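Side-chain contacts in serpin 2 (PDB 3PZF), which inhibits the clip-domain serine proteases CLIPB9, CLIPB10 and CLIPB4, so holding back phenoloxidase activation and melanization in the mosquito hemolymph: residues S44-S47 against V48-L51; N23-D26 against L27-V30. All blocks are in the same frame, centred on the assembly; numbering follows the deposited sequence.

How the interactions relate
Interactions 1 and 2 are the first turns of helices 45-58 and 24-35, which correspond to helices B and A of the serpin fold. Their centres are about 10 Å apart and their side chains touch. A salt bridge joins them, Lys-49 NZ lying 2.8 Å from Asp-26 OD1. Packing continues beside it, with Lys-49 CG 3.5 Å from Phe-25 CD2 and Pro-45 CG 3.6 Å from Val-30 CG2. Both contacts belong to the body of the inhibitor, with interaction 1 the more central, about 7 Å from the chain centre against about 11 Å. The reactive bond, inferred to be Lys-359 to Phe-360, would fall in an unmodelled part, so its distance cannot be measured.

Interaction 1: residues S44-S47 against V48-L51; sequences SPFS and VKIL
Ile-50 lies against the ring of Phe-46 one helical turn away. Its CG1 sits over one face, 4.2 Å from the Phe-46 ring centroid but offset toward the rim, and its CD1 reaches Phe-46 CZ at 3.7 Å. With CG anti to the backbone N (chi1 170°) the Phe-46 ring stands out from the helix, and Ile-50 CG1-CD1 folds back to meet it. The side toward Lys-49 is looser: Lys-49 CE comes no nearer than 4.4 Å to Phe-46 CD1, obliquely. Solvent does not account for this difference, since all eight residues are buried; Tyr-90, Leu-93 and Leu-94 of helix 83-98 also pack on Phe-46.

Val-48 N bonds to Ser-44 O at 3.1 Å, the first of four i to i+4 bonds joining the segments. The N-cap Ser-44 OG accepts a bond from Ser-47 N at 3.3 Å and a shorter one from Ser-47 OG at 2.8 Å, while itself bonding to Leu-387 O. Ser-47 also touches Asn-181 on strand 177-188, a setting consistent with the shutter region of serpins. Three bonds thus converge on Ser-44 OG, implying that this buried hydroxyl is satisfied while fixing the helix start against strand 386-392.

Interaction 2: residues N23-D26 against L27-V30; sequences NEFD and LMFV
Phe-25 and Phe-29 lie side by side and point the same way, both with CG anti to the backbone N (chi1 171° and -170°). Their planes are within 17° of parallel, yet the centroids are 5.6 Å apart and the rings barely overlap. The aromatic contact is therefore mainly a CH-pi one: Phe-29 CB stands over a face of the Phe-25 ring, 4.2 Å from its centroid.

Among the apolar contacts, Met-28 CE comes to 3.5 Å from Phe-25 CD1, approaching the ring obliquely. The Met-28 chain is extended through its first two torsions and bends only at the third, turning the methyl back toward the phenylalanine. On another side of the helix, Leu-27 CD1 lies 3.8 Å from Asn-23 CG, so the leucine methyl covers the amide of the N-cap residue.

Between the segments the hydrogen bonds are those of the backbone. Leu-27 N bonds to Asn-23 O at 2.9 Å, and the same i to i+4 pattern continues through Val-30 N to Asp-26 O, also 2.9 Å. Asn-23 makes no side-chain capping bond.

Glu-24 and Met-28 are exposed, while the buried sides face two helices and a strand. Asn-23 and Leu-27 meet Leu-269 of helix 266-274, Phe-25 packs on Leu-52 of helix 45-58, and Leu-27 and Val-30 rest on Met-386 and Ala-389 of strand 386-392.

Interaction 1: residues S44-S47 against V48-L51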
loop_
_atom_site.group_PDB
_atom_site.type_symbol
_atom_site.label_atom_id
_atom_site.label_comp_id
_atom_site.label_asym_id
_atom_site.label_seq_id
_atom_site.Cartn_x
_atom_site.Cartn_y
_atom_site.Cartn_z
ATOM N N SER A 44 1.365 0.997 -0.467
ATOM C CA SER A 44 1.122 -0.270 0.228
ATOM C C SER A 44 1.812 -0.229 1.590
ATOM O O SER A 44 3.010 -0.467 1.683
ATOM C CB SER A 44 1.626 -1.460 -0.593
ATOM O OG SER A 44 1.512 -2.664 0.176
ATOM N N PRO A 45 1.049 0.101 2.649
ATOM C CA PRO A 45 1.703 0.255 3.956
ATOM C C PRO A 45 2.278 -1.064 4.421
ATOM O O PRO A 45 3.380 -1.086 4.963
ATOM C CB PRO A 45 0.571 0.719 4.890
ATOM C CG PRO A 45 -0.517 1.275 3.935
ATOM C CD PRO A 45 -0.381 0.497 2.654
ATOM N N PHE A 46 1.569 -2.157 4.196
ATOM C CA PHE A 46 2.120 -3.459 4.607
ATOM C C PHE A 46 3.487 -3.687 3.910
ATOM O O PHE A 46 4.444 -4.164 4.530
ATOM C CB PHE A 46 1.159 -4.581 4.244
ATOM C CG PHE A 46 1.758 -5.945 4.408
ATOM C CD1 PHE A 46 2.022 -6.428 5.674
ATOM C CD2 PHE A 46 2.065 -6.737 3.304
ATOM C CE1 PHE A 46 2.597 -7.691 5.849
ATOM C CE2 PHE A 46 2.623 -8.022 3.481
ATOM C CZ PHE A 46 2.894 -8.474 4.755
ATOM N N SER A 47 3.594 -3.336 2.624
ATOM C CA SER A 47 4.859 -3.559 1.906
ATOM C C SER A 47 5.962 -2.713 2.490
ATOM O O SER A 47 7.110 -3.120 2.502
ATOM C CB SER A 47 4.690 -3.245 0.407
ATOM O OG SER A 47 3.844 -4.226 -0.187
ATOM N N VAL A 48 5.631 -1.528 2.979
ATOM C CA VAL A 48 6.644 -0.702 3.625
ATOM C C VAL A 48 7.196 -1.439 4.838
ATOM O O VAL A 48 8.402 -1.404 5.091
ATOM C CB VAL A 48 6.121 0.686 4.035
ATOM C CG1 VAL A 48 7.211 1.488 4.765
ATOM C CG2 VAL A 48 5.667 1.464 2.804
ATOM N N LYS A 49 6.331 -2.118 5.584
ATOM C CA LYS A 49 6.828 -2.835 6.757
ATOM C C LYS A 49 7.741 -3.987 6.346
ATOM O O LYS A 49 8.730 -4.270 7.024
ATOM C CB LYS A 49 5.668 -3.315 7.630
ATOM C CG LYS A 49 4.807 -2.139 8.092
ATOM C CD LYS A 49 3.905 -2.554 9.296
ATOM C CE LYS A 49 2.798 -3.517 8.906
ATOM N NZ LYS A 49 1.805 -3.686 10.070
ATOM N N ILE A 50 7.422 -4.646 5.238
ATOM C CA ILE A 50 8.328 -5.669 4.693
ATOM C C ILE A 50 9.734 -5.073 4.399
ATOM O O ILE A 50 10.761 -5.710 4.707
ATOM C CB ILE A 50 7.768 -6.298 3.381
ATOM C CG1 ILE A 50 6.474 -7.086 3.646
ATOM C CG2 ILE A 50 8.804 -7.241 2.760
ATOM C CD1 ILE A 50 6.618 -8.163 4.674
ATOM N N LEU A 51 9.776 -3.896 3.789
ATOM C CA LEU A 51 11.057 -3.241 3.453
ATOM C C LEU A 51 11.855 -2.960 4.711
ATOM O O LEU A 51 13.068 -3.188 4.781
ATOM C CB LEU A 51 10.820 -1.894 2.735
ATOM C CG LEU A 51 10.021 -2.004 1.449
ATOM C CD1 LEU A 51 9.942 -0.644 0.709
ATOM C CD2 LEU A 51 10.688 -3.062 0.587
#

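Interaction 2: residues N23-D26 against L27-V30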
loop_
_atom_site.group_PDB
_atom_site.type_symbol
_atom_site.label_atom_id
_atom_site.label_comp_id
_atom_site.label_asym_id
_atom_site.label_seq_id
_atom_site.Cartn_x
_atom_site.Cartn_y
_atom_site.Cartn_z
ATOM N N ASN A 23 -1.995 -2.234 12.756
ATOM C CA ASN A 23 -1.890 -1.210 11.726
ATOM C C ASN A 23 -1.438 0.127 12.288
ATOM O O ASN A 23 -1.593 1.158 11.634
ATOM C CB ASN A 23 -3.221 -1.054 10.969
ATOM C CG ASN A 23 -4.372 -0.668 11.892
ATOM O OD1 ASN A 23 -4.212 -0.639 13.129
ATOM N ND2 ASN A 23 -5.541 -0.414 11.314
ATOM N N GLU A 24 -0.833 0.107 13.477
ATOM C CA GLU A 24 -0.356 1.343 14.094
ATOM C C GLU A 24 0.628 2.076 13.186
ATOM O O GLU A 24 0.470 3.263 12.902
ATOM C CB GLU A 24 0.317 1.046 15.448
ATOM C CG GLU A 24 -0.622 0.497 16.530
ATOM C CD GLU A 24 -0.897 -1.010 16.419
ATOM O OE1 GLU A 24 -0.168 -1.729 15.687
ATOM O OE2 GLU A 24 -1.852 -1.472 17.082
ATOM N N PHE A 25 1.665 1.376 12.752
ATOM C CA PHE A 25 2.657 1.972 11.862
ATOM C C PHE A 25 1.991 2.349 10.533
ATOM O O PHE A 25 2.200 3.439 10.017
ATOM C CB PHE A 25 3.815 1.019 11.570
ATOM C CG PHE A 25 4.724 1.538 10.490
ATOM C CD1 PHE A 25 5.690 2.484 10.780
ATOM C CD2 PHE A 25 4.514 1.184 9.170
ATOM C CE1 PHE A 25 6.492 3.008 9.775
ATOM C CE2 PHE A 25 5.295 1.707 8.160
ATOM C CZ PHE A 25 6.290 2.626 8.464
ATOM N N ASP A 26 1.177 1.444 9.993
ATOM C CA ASP A 26 0.513 1.688 8.690
ATOM C C ASP A 26 -0.212 3.026 8.684
ATOM O O ASP A 26 0.005 3.855 7.784
ATOM C CB ASP A 26 -0.495 0.575 8.382
ATOM C CG ASP A 26 0.137 -0.815 8.456
ATOM O OD1 ASP A 26 0.605 -1.184 9.549
ATOM O OD2 ASP A 26 0.116 -1.540 7.444
ATOM N N LEU A 27 -1.080 3.233 9.677
ATOM C CA LEU A 27 -1.874 4.449 9.759
ATOM C C LEU A 27 -1.010 5.689 9.961
ATOM O O LEU A 27 -1.261 6.709 9.340
ATOM C CB LEU A 27 -2.924 4.326 10.862
ATOM C CG LEU A 27 -3.948 3.222 10.578
ATOM C CD1 LEU A 27 -4.970 3.047 11.700
ATOM C CD2 LEU A 27 -4.659 3.532 9.263
ATOM N N MET A 28 0.002 5.599 10.818
ATOM C CA MET A 28 0.953 6.704 10.992
ATOM C C MET A 28 1.632 7.089 9.673
ATOM O O MET A 28 1.709 8.265 9.308
ATOM C CB MET A 28 2.005 6.327 12.058
ATOM C CG MET A 28 3.087 7.377 12.284
ATOM S SD MET A 28 4.397 6.832 13.436
ATOM C CE MET A 28 5.007 5.360 12.623
ATOM N N PHE A 29 2.099 6.103 8.918
ATOM C CA PHE A 29 2.848 6.393 7.707
ATOM C C PHE A 29 1.914 6.911 6.590
ATOM O O PHE A 29 2.267 7.795 5.821
ATOM C CB PHE A 29 3.549 5.121 7.223
ATOM C CG PHE A 29 4.533 5.352 6.121
ATOM C CD1 PHE A 29 5.749 5.971 6.384
ATOM C CD2 PHE A 29 4.258 4.930 4.824
ATOM C CE1 PHE A 29 6.672 6.179 5.357
ATOM C CE2 PHE A 29 5.177 5.118 3.802
ATOM C CZ PHE A 29 6.382 5.749 4.072
ATOM N N VAL A 30 0.740 6.321 6.496
ATOM C CA VAL A 30 -0.264 6.778 5.526
ATOM C C VAL A 30 -0.568 8.247 5.779
ATOM O O VAL A 30 -0.600 9.057 4.854
ATOM C CB VAL A 30 -1.544 5.945 5.624
ATOM C CG1 VAL A 30 -2.740 6.732 5.079
ATOM C CG2 VAL A 30 -1.366 4.628 4.840
#